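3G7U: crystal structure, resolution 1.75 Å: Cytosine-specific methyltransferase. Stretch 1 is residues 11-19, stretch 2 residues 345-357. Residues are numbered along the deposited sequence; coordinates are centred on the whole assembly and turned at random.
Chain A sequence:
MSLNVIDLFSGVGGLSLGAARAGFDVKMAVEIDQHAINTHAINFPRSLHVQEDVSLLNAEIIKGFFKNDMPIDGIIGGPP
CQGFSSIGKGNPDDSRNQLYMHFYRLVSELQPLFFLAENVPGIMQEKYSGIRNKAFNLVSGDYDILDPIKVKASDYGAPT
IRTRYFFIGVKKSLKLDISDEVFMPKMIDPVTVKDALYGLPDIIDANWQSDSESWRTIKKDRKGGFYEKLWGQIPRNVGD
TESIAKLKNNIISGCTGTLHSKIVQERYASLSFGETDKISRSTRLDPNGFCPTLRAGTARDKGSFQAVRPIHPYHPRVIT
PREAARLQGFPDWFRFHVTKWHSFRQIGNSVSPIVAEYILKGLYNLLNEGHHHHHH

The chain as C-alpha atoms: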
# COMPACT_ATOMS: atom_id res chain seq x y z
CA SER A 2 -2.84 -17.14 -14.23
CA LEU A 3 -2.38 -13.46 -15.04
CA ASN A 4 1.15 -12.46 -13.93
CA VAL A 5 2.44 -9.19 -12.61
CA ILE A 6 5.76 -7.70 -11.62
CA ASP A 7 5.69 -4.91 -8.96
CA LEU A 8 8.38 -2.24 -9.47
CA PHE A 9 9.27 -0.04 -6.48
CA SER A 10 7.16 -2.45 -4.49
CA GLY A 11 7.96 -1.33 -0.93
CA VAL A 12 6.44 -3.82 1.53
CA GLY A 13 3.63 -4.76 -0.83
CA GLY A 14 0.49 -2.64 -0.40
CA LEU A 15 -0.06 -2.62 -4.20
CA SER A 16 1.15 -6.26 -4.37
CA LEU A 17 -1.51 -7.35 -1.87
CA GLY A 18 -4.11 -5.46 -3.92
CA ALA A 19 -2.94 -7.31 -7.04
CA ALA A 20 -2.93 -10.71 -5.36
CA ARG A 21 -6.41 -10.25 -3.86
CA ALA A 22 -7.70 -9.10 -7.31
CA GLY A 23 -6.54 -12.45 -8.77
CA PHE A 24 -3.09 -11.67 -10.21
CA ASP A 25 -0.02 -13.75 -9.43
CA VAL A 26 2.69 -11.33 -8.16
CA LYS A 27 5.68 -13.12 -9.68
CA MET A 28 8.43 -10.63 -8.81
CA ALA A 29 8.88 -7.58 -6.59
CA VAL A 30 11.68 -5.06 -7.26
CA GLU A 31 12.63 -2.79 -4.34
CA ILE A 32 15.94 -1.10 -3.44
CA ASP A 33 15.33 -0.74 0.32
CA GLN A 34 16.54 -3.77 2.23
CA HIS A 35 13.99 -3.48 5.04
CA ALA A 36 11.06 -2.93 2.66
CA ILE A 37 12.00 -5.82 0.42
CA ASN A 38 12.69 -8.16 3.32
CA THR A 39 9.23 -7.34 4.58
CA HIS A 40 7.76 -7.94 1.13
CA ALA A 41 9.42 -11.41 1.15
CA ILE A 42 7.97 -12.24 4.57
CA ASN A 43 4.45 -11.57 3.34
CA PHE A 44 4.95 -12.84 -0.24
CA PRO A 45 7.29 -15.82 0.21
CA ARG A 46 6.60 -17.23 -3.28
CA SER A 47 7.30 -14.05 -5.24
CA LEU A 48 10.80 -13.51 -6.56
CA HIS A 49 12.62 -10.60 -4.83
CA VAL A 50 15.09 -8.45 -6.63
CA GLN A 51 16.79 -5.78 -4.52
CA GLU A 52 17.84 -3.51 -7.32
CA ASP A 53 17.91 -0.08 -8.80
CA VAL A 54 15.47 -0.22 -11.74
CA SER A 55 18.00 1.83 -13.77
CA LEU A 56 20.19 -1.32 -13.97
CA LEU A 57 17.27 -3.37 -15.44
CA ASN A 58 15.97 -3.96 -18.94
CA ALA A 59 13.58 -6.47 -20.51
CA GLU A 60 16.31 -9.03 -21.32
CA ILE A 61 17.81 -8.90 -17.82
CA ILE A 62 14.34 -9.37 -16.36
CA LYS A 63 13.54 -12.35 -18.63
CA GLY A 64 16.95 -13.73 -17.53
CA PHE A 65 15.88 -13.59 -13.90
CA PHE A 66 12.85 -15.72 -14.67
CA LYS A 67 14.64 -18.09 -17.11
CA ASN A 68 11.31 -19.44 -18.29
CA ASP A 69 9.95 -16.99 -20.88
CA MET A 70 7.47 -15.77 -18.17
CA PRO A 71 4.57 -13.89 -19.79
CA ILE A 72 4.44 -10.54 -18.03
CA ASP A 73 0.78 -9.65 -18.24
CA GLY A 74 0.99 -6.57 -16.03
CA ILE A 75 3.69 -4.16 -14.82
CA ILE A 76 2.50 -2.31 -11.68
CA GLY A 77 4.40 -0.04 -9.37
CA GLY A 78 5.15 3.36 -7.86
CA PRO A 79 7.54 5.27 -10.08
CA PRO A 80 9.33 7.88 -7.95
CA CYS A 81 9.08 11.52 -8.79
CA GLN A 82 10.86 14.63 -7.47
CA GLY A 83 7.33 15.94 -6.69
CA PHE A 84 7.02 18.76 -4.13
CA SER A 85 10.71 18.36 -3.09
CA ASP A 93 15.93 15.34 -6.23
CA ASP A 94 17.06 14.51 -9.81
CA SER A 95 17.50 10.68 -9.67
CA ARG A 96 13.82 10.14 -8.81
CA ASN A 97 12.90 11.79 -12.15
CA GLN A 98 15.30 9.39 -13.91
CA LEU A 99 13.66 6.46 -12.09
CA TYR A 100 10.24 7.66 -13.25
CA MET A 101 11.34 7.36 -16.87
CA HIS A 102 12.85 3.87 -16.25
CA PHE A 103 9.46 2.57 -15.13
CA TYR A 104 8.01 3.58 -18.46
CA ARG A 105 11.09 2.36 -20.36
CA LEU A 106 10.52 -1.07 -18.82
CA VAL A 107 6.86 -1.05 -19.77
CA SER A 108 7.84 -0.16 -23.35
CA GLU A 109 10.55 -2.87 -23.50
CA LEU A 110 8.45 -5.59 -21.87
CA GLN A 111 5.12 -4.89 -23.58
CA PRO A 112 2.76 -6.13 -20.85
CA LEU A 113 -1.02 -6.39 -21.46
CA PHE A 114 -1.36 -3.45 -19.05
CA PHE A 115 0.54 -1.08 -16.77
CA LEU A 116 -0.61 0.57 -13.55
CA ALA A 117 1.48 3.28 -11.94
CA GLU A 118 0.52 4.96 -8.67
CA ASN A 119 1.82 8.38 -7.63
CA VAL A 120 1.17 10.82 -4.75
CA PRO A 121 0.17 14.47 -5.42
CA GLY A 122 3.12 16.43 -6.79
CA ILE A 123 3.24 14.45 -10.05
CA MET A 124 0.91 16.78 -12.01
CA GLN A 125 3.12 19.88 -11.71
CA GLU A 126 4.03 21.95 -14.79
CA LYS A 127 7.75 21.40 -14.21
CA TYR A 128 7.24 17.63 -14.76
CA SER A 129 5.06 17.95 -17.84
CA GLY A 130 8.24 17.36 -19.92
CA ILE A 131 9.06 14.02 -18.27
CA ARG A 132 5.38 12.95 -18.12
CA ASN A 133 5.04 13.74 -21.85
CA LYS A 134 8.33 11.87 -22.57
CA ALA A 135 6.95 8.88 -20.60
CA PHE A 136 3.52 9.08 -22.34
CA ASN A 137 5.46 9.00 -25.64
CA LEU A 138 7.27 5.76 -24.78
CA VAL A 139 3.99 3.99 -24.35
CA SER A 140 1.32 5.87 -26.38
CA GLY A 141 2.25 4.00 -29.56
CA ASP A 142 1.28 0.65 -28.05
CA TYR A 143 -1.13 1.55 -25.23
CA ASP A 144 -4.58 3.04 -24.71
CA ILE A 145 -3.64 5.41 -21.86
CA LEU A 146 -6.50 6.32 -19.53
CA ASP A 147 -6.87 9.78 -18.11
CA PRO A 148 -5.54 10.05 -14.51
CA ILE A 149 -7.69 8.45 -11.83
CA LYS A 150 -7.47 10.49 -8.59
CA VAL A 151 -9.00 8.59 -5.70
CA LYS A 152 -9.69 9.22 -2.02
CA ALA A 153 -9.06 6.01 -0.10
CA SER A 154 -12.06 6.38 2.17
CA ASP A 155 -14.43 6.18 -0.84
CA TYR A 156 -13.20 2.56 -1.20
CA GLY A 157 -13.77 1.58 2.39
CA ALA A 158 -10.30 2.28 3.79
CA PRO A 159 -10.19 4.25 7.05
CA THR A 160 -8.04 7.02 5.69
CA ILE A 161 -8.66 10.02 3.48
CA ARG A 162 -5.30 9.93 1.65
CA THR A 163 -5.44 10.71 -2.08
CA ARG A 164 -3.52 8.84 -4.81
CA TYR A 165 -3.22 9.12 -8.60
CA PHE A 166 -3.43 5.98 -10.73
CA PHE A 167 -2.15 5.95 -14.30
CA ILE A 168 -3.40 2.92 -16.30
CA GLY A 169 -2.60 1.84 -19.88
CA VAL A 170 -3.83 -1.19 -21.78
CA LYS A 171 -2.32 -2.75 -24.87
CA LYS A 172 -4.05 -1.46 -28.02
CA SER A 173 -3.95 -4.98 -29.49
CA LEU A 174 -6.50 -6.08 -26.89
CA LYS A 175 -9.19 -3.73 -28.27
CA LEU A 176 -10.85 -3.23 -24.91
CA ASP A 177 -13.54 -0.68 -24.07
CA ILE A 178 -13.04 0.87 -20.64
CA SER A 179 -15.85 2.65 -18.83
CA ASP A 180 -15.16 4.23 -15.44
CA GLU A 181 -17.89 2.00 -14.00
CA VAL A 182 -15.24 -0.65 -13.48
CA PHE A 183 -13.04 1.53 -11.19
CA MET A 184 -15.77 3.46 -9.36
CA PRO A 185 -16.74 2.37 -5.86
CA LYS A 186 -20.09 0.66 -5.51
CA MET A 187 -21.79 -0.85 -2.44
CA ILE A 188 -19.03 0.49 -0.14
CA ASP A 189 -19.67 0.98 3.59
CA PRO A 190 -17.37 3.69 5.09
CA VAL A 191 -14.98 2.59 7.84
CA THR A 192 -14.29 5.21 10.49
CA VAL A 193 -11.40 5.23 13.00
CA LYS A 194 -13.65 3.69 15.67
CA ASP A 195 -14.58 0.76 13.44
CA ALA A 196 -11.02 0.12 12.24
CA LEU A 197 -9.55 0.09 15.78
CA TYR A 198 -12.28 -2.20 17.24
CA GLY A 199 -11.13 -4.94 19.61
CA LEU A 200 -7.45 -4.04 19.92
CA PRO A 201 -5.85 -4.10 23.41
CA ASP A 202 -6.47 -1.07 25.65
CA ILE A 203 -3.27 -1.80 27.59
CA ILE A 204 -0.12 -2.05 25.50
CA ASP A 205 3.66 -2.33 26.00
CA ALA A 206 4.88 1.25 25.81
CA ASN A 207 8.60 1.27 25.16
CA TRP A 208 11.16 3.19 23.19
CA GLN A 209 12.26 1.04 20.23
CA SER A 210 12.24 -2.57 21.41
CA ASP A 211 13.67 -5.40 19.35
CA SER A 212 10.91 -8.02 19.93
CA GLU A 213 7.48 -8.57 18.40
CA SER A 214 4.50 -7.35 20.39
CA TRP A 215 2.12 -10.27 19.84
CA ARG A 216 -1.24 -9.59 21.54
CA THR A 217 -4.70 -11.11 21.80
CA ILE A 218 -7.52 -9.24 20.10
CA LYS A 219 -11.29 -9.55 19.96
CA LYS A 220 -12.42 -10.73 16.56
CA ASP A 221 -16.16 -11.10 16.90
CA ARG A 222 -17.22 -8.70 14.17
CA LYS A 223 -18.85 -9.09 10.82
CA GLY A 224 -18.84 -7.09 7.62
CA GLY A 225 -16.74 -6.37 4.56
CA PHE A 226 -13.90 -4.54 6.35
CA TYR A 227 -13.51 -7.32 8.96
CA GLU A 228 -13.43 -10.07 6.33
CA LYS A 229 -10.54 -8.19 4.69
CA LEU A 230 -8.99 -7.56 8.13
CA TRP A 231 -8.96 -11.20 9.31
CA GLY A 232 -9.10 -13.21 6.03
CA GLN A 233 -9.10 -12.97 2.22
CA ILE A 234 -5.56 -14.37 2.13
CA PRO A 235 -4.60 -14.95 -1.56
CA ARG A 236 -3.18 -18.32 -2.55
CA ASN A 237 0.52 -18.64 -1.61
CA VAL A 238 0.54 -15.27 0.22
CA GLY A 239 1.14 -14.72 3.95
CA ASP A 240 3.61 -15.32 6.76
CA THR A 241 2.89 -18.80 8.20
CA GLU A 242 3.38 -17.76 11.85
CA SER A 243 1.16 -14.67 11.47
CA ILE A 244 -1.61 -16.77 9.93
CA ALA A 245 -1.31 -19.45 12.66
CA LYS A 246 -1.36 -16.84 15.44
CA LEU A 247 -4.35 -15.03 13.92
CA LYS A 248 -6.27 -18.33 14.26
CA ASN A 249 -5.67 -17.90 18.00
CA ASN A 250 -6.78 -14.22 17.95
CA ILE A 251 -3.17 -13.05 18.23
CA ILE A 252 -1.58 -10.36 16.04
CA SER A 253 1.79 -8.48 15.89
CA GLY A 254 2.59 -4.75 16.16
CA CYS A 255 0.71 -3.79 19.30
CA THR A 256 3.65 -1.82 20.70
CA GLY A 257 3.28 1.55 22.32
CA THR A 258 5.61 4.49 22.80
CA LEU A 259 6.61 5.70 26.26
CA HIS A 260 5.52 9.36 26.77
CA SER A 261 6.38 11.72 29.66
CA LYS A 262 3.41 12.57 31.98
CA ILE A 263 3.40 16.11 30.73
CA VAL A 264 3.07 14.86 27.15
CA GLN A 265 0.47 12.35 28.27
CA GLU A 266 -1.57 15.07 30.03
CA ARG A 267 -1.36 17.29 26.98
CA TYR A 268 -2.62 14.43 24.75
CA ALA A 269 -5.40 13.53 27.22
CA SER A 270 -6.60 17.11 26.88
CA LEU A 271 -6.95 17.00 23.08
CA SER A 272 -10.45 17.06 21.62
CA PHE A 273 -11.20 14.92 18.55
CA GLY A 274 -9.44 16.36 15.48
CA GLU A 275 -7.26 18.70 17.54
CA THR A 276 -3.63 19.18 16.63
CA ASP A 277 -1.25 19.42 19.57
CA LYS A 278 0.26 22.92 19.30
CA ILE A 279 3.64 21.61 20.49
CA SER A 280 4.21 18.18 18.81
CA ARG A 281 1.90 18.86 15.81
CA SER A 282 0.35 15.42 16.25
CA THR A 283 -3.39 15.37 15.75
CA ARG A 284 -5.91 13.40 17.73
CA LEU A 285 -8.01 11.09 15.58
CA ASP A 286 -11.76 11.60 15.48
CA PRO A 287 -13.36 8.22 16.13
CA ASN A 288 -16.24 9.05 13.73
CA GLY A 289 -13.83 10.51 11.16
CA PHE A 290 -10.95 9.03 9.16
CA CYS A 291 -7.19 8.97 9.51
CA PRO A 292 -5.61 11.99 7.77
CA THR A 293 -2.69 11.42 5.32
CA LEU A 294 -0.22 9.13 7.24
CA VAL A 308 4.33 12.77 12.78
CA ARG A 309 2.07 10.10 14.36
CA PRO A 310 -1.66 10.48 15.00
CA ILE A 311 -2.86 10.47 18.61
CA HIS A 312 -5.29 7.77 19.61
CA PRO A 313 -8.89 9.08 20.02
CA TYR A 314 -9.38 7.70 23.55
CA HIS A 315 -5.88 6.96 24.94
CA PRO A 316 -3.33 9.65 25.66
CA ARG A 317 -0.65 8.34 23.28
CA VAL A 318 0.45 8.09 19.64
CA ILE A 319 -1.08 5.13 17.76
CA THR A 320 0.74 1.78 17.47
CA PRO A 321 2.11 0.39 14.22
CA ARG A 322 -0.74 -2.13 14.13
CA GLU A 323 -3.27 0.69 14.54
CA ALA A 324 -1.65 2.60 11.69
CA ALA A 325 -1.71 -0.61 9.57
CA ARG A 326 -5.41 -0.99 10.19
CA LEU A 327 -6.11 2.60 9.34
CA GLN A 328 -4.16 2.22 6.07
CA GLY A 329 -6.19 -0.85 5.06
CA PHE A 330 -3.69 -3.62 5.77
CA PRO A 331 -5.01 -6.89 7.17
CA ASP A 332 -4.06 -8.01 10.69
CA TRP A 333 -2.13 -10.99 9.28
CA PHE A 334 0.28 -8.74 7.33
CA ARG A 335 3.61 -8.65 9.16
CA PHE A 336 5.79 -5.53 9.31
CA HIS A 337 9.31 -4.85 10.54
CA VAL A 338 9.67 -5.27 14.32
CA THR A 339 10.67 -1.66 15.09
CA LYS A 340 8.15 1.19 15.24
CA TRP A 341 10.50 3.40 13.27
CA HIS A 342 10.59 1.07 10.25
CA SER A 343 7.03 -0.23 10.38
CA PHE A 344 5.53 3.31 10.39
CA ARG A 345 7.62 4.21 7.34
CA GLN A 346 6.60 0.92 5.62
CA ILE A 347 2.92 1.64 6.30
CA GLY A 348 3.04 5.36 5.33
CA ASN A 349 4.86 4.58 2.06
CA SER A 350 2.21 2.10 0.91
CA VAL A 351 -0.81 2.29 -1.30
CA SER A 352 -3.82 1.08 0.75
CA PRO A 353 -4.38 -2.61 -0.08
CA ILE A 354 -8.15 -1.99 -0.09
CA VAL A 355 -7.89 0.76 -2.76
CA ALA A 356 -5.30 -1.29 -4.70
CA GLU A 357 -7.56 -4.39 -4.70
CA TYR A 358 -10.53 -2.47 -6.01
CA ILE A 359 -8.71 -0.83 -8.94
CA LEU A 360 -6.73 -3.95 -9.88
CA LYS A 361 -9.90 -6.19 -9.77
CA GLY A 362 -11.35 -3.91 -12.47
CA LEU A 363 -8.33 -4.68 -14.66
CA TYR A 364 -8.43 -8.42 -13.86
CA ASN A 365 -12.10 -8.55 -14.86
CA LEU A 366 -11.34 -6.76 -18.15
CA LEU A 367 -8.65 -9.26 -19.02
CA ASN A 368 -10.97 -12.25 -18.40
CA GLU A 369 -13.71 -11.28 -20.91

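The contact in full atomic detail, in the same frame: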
# COMPACT_ATOMS: atom_id res chain seq x y z
N GLY A 11 7.98 -1.50 -2.39
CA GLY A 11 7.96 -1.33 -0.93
C GLY A 11 7.58 -2.64 -0.28
O GLY A 11 7.94 -3.73 -0.78
N VAL A 12 6.78 -2.57 0.80
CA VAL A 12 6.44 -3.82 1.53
C VAL A 12 5.32 -4.62 0.92
O VAL A 12 5.13 -5.78 1.27
CB VAL A 12 6.00 -3.55 3.01
CG1 VAL A 12 7.15 -2.94 3.75
CG2 VAL A 12 4.76 -2.64 3.07
N GLY A 13 4.60 -4.02 -0.03
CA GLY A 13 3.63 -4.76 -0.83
C GLY A 13 2.17 -4.38 -0.66
O GLY A 13 1.30 -5.24 -0.79
N GLY A 14 1.89 -3.12 -0.36
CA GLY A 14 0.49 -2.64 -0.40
C GLY A 14 -0.16 -2.89 -1.78
O GLY A 14 -1.25 -3.45 -1.86
N LEU A 15 0.50 -2.46 -2.85
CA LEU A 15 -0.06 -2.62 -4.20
C LEU A 15 -0.01 -4.10 -4.59
O LEU A 15 -0.92 -4.58 -5.25
CB LEU A 15 0.77 -1.78 -5.19
CG LEU A 15 0.21 -1.64 -6.59
CD1 LEU A 15 -1.07 -0.72 -6.52
CD2 LEU A 15 1.28 -0.98 -7.46
N SER A 16 1.03 -4.80 -4.15
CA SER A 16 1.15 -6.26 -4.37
C SER A 16 -0.02 -7.02 -3.77
O SER A 16 -0.59 -7.95 -4.39
CB SER A 16 2.42 -6.83 -3.74
OG SER A 16 3.55 -6.53 -4.54
N LEU A 17 -0.40 -6.64 -2.56
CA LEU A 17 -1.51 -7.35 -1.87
C LEU A 17 -2.82 -7.06 -2.62
O LEU A 17 -3.66 -7.94 -2.79
CB LEU A 17 -1.63 -6.91 -0.41
CG LEU A 17 -2.81 -7.52 0.35
CD1 LEU A 17 -2.80 -9.07 0.22
CD2 LEU A 17 -2.78 -7.06 1.82
N GLY A 18 -2.97 -5.82 -3.06
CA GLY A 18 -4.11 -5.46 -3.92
C GLY A 18 -4.15 -6.33 -5.17
O GLY A 18 -5.20 -6.85 -5.53
N ALA A 19 -2.99 -6.51 -5.83
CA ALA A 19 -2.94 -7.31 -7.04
C ALA A 19 -3.32 -8.74 -6.75
O ALA A 19 -4.13 -9.35 -7.48
CB ALA A 19 -1.52 -7.24 -7.67
N ARG A 345 7.17 3.88 8.70
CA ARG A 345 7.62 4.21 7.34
C ARG A 345 7.07 3.22 6.32
O ARG A 345 6.53 3.66 5.31
CB ARG A 345 9.15 4.30 7.25
CG ARG A 345 9.68 5.58 7.86
CD ARG A 345 11.16 5.44 8.28
NE ARG A 345 12.05 5.21 7.15
CZ ARG A 345 12.61 6.17 6.42
NH1 ARG A 345 12.39 7.46 6.71
NH2 ARG A 345 13.41 5.85 5.40
N GLN A 346 7.14 1.91 6.57
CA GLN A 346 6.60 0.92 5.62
C GLN A 346 5.11 1.13 5.33
O GLN A 346 4.66 1.05 4.19
CB GLN A 346 6.83 -0.50 6.12
CG GLN A 346 8.33 -0.87 6.20
CD GLN A 346 8.59 -2.25 6.73
OE1 GLN A 346 7.84 -2.77 7.52
NE2 GLN A 346 9.66 -2.86 6.29
N ILE A 347 4.35 1.36 6.40
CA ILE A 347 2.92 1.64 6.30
C ILE A 347 2.61 2.94 5.54
O ILE A 347 1.83 2.93 4.58
CB ILE A 347 2.29 1.63 7.72
CG1 ILE A 347 2.39 0.21 8.27
CG2 ILE A 347 0.78 1.96 7.63
CD1 ILE A 347 2.27 0.13 9.81
N GLY A 348 3.22 4.05 5.97
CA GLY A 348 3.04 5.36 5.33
C GLY A 348 3.38 5.41 3.85
O GLY A 348 2.68 6.06 3.09
N ASN A 349 4.43 4.70 3.46
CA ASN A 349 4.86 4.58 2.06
C ASN A 349 4.03 3.67 1.15
O ASN A 349 4.38 3.47 -0.03
CB ASN A 349 6.31 4.04 2.02
CG ASN A 349 7.33 5.08 2.44
OD1 ASN A 349 7.06 6.28 2.41
ND2 ASN A 349 8.52 4.62 2.86
N SER A 350 2.97 3.08 1.67
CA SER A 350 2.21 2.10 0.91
C SER A 350 0.94 2.68 0.33
O SER A 350 0.34 3.59 0.91
CB SER A 350 1.85 0.91 1.80
OG SER A 350 3.02 0.18 2.15
N VAL A 351 0.54 2.14 -0.82
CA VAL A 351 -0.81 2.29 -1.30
C VAL A 351 -1.66 1.47 -0.35
O VAL A 351 -1.24 0.37 0.04
CB VAL A 351 -0.98 1.67 -2.71
CG1 VAL A 351 -2.42 1.86 -3.23
CG2 VAL A 351 -0.04 2.29 -3.65
N SER A 352 -2.86 1.94 -0.01
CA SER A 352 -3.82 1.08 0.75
C SER A 352 -4.14 -0.19 -0.02
O SER A 352 -4.53 -0.09 -1.20
CB SER A 352 -5.16 1.80 0.95
OG SER A 352 -6.04 0.87 1.56
N PRO A 353 -3.99 -1.37 0.61
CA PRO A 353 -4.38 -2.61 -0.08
C PRO A 353 -5.86 -2.66 -0.50
O PRO A 353 -6.21 -3.37 -1.45
CB PRO A 353 -4.11 -3.70 0.95
CG PRO A 353 -2.98 -3.18 1.74
CD PRO A 353 -3.25 -1.65 1.86
N ILE A 354 -6.72 -1.98 0.24
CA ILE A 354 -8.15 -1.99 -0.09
C ILE A 354 -8.41 -1.22 -1.41
O ILE A 354 -9.11 -1.73 -2.28
CB ILE A 354 -8.93 -1.37 1.08
CG1 ILE A 354 -8.80 -2.28 2.30
CG2 ILE A 354 -10.40 -1.09 0.65
CD1 ILE A 354 -9.50 -1.68 3.59
N VAL A 355 -7.84 -0.03 -1.54
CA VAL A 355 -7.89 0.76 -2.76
C VAL A 355 -7.22 -0.00 -3.91
O VAL A 355 -7.82 -0.16 -4.98
CB VAL A 355 -7.18 2.10 -2.59
CG1 VAL A 355 -7.11 2.84 -3.92
CG2 VAL A 355 -7.91 2.96 -1.54
N ALA A 356 -6.01 -0.52 -3.67
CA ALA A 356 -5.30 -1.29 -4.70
C ALA A 356 -6.13 -2.47 -5.20
O ALA A 356 -6.23 -2.65 -6.43
CB ALA A 356 -3.91 -1.77 -4.18
N GLU A 357 -6.76 -3.22 -4.30
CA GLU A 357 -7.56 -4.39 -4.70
C GLU A 357 -8.71 -3.98 -5.61
O GLU A 357 -8.96 -4.63 -6.64
CB GLU A 357 -8.15 -5.12 -3.50
CG GLU A 357 -8.86 -6.45 -3.93
CD GLU A 357 -9.60 -7.09 -2.79
OE1 GLU A 357 -9.51 -6.56 -1.65
OE2 GLU A 357 -10.25 -8.12 -3.03
O HOH W 1 6.22 0.04 1.84
O HOH W 2 4.01 -0.96 -0.23
O HOH W 3 2.21 0.11 -2.18

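Residues 11-19 and 345-357 of this cytosine-specific methyltransferase lie at least 334 positions apart in sequence wherever they touch, yet they bury 488 Å² between them, both sides summed. The first stretch runs from a loop into a helix at Gly14, with Gly13 in the N-cap position. The second leaves a helix after Gly348, passes through a loop, 349-352, that is extended from Ser350 to Ser352, and enters a new helix at Pro353. The axes of helices 14-19 and 353-357 approach to 7.3 Å and cross at -45°, with their N-to-C directions 45° apart. The CA atoms of Gly18 and Glu357 are only 3.7 Å apart, whereas those of Val12 and Gln346, near the other end of the contact, are 6.3 Å apart.

Glycine makes this close packing possible. An ideal CB on Gly14 would lie 2.3 Å from Val351 O, a clash, and 3.1 Å from Ser350 CB. One on Gly18 would clash with Ala356 CB at 2.2 Å and with Glu357 N at 2.8 Å. Without side chains, both residues bring main-chain atoms against the other stretch: Gly14 CA lies 3.5 Å from Val351 O, with an angle of 140° at the hydrogen, and Glu357 CA lies 3.5 Å from Gly18 O, with an angle of 156°. These are CA-H...O contacts. Gly13 is different, since a CB there would point away from the second stretch; its phi/psi of 115/31 would jam that atom against the carbonyl oxygen of the preceding residue, so its own backbone calls for glycine.

No direct hydrogen bond crosses the interface, but three waters link the stretches. Water 1 accepts from Val12 N (2.9 Å) and donates to Gln346 O (3.0 Å). Water 2 accepts from Gly14 N at 3.0 Å and donates to Ser350 OG at 2.8 Å. Water 3 accepts from both Leu15 N (3.2 Å) and Val351 N (3.0 Å). The Gly14 and Leu15 amides lie in the first turn of their helix, where no preceding helical carbonyl is available to them, and water supplies the acceptor.

Among the side chains, Ser350 holds its hydroxyl in place by donating from OG to Gln346 O at 2.8 Å, within its own stretch. The same OG packs 3.4 Å from Val12 CG2, while Val12 CG1 reaches 3.4 Å from Gln346 CD; CG2 touches Gln346 as well, 3.9 Å from Gln346 O. Further along, the chi1 t, chi2 p rotamer of Leu15 carries an initially sideways side chain closer to the second stretch, placing CD1 3.8 Å from Ala356 CB and 4.3 Å from Val351 CG2. Leu17, also t and p, points toward the second stretch and sets CD2 3.7 Å from Pro353 CB. Ala356 CB also packs 3.7 Å from Gly18 CA, its small methyl occupying the space left by the glycine. Ser352 faces away and caps its own helix, with OG accepting from Ile354 N at 3.2 Å.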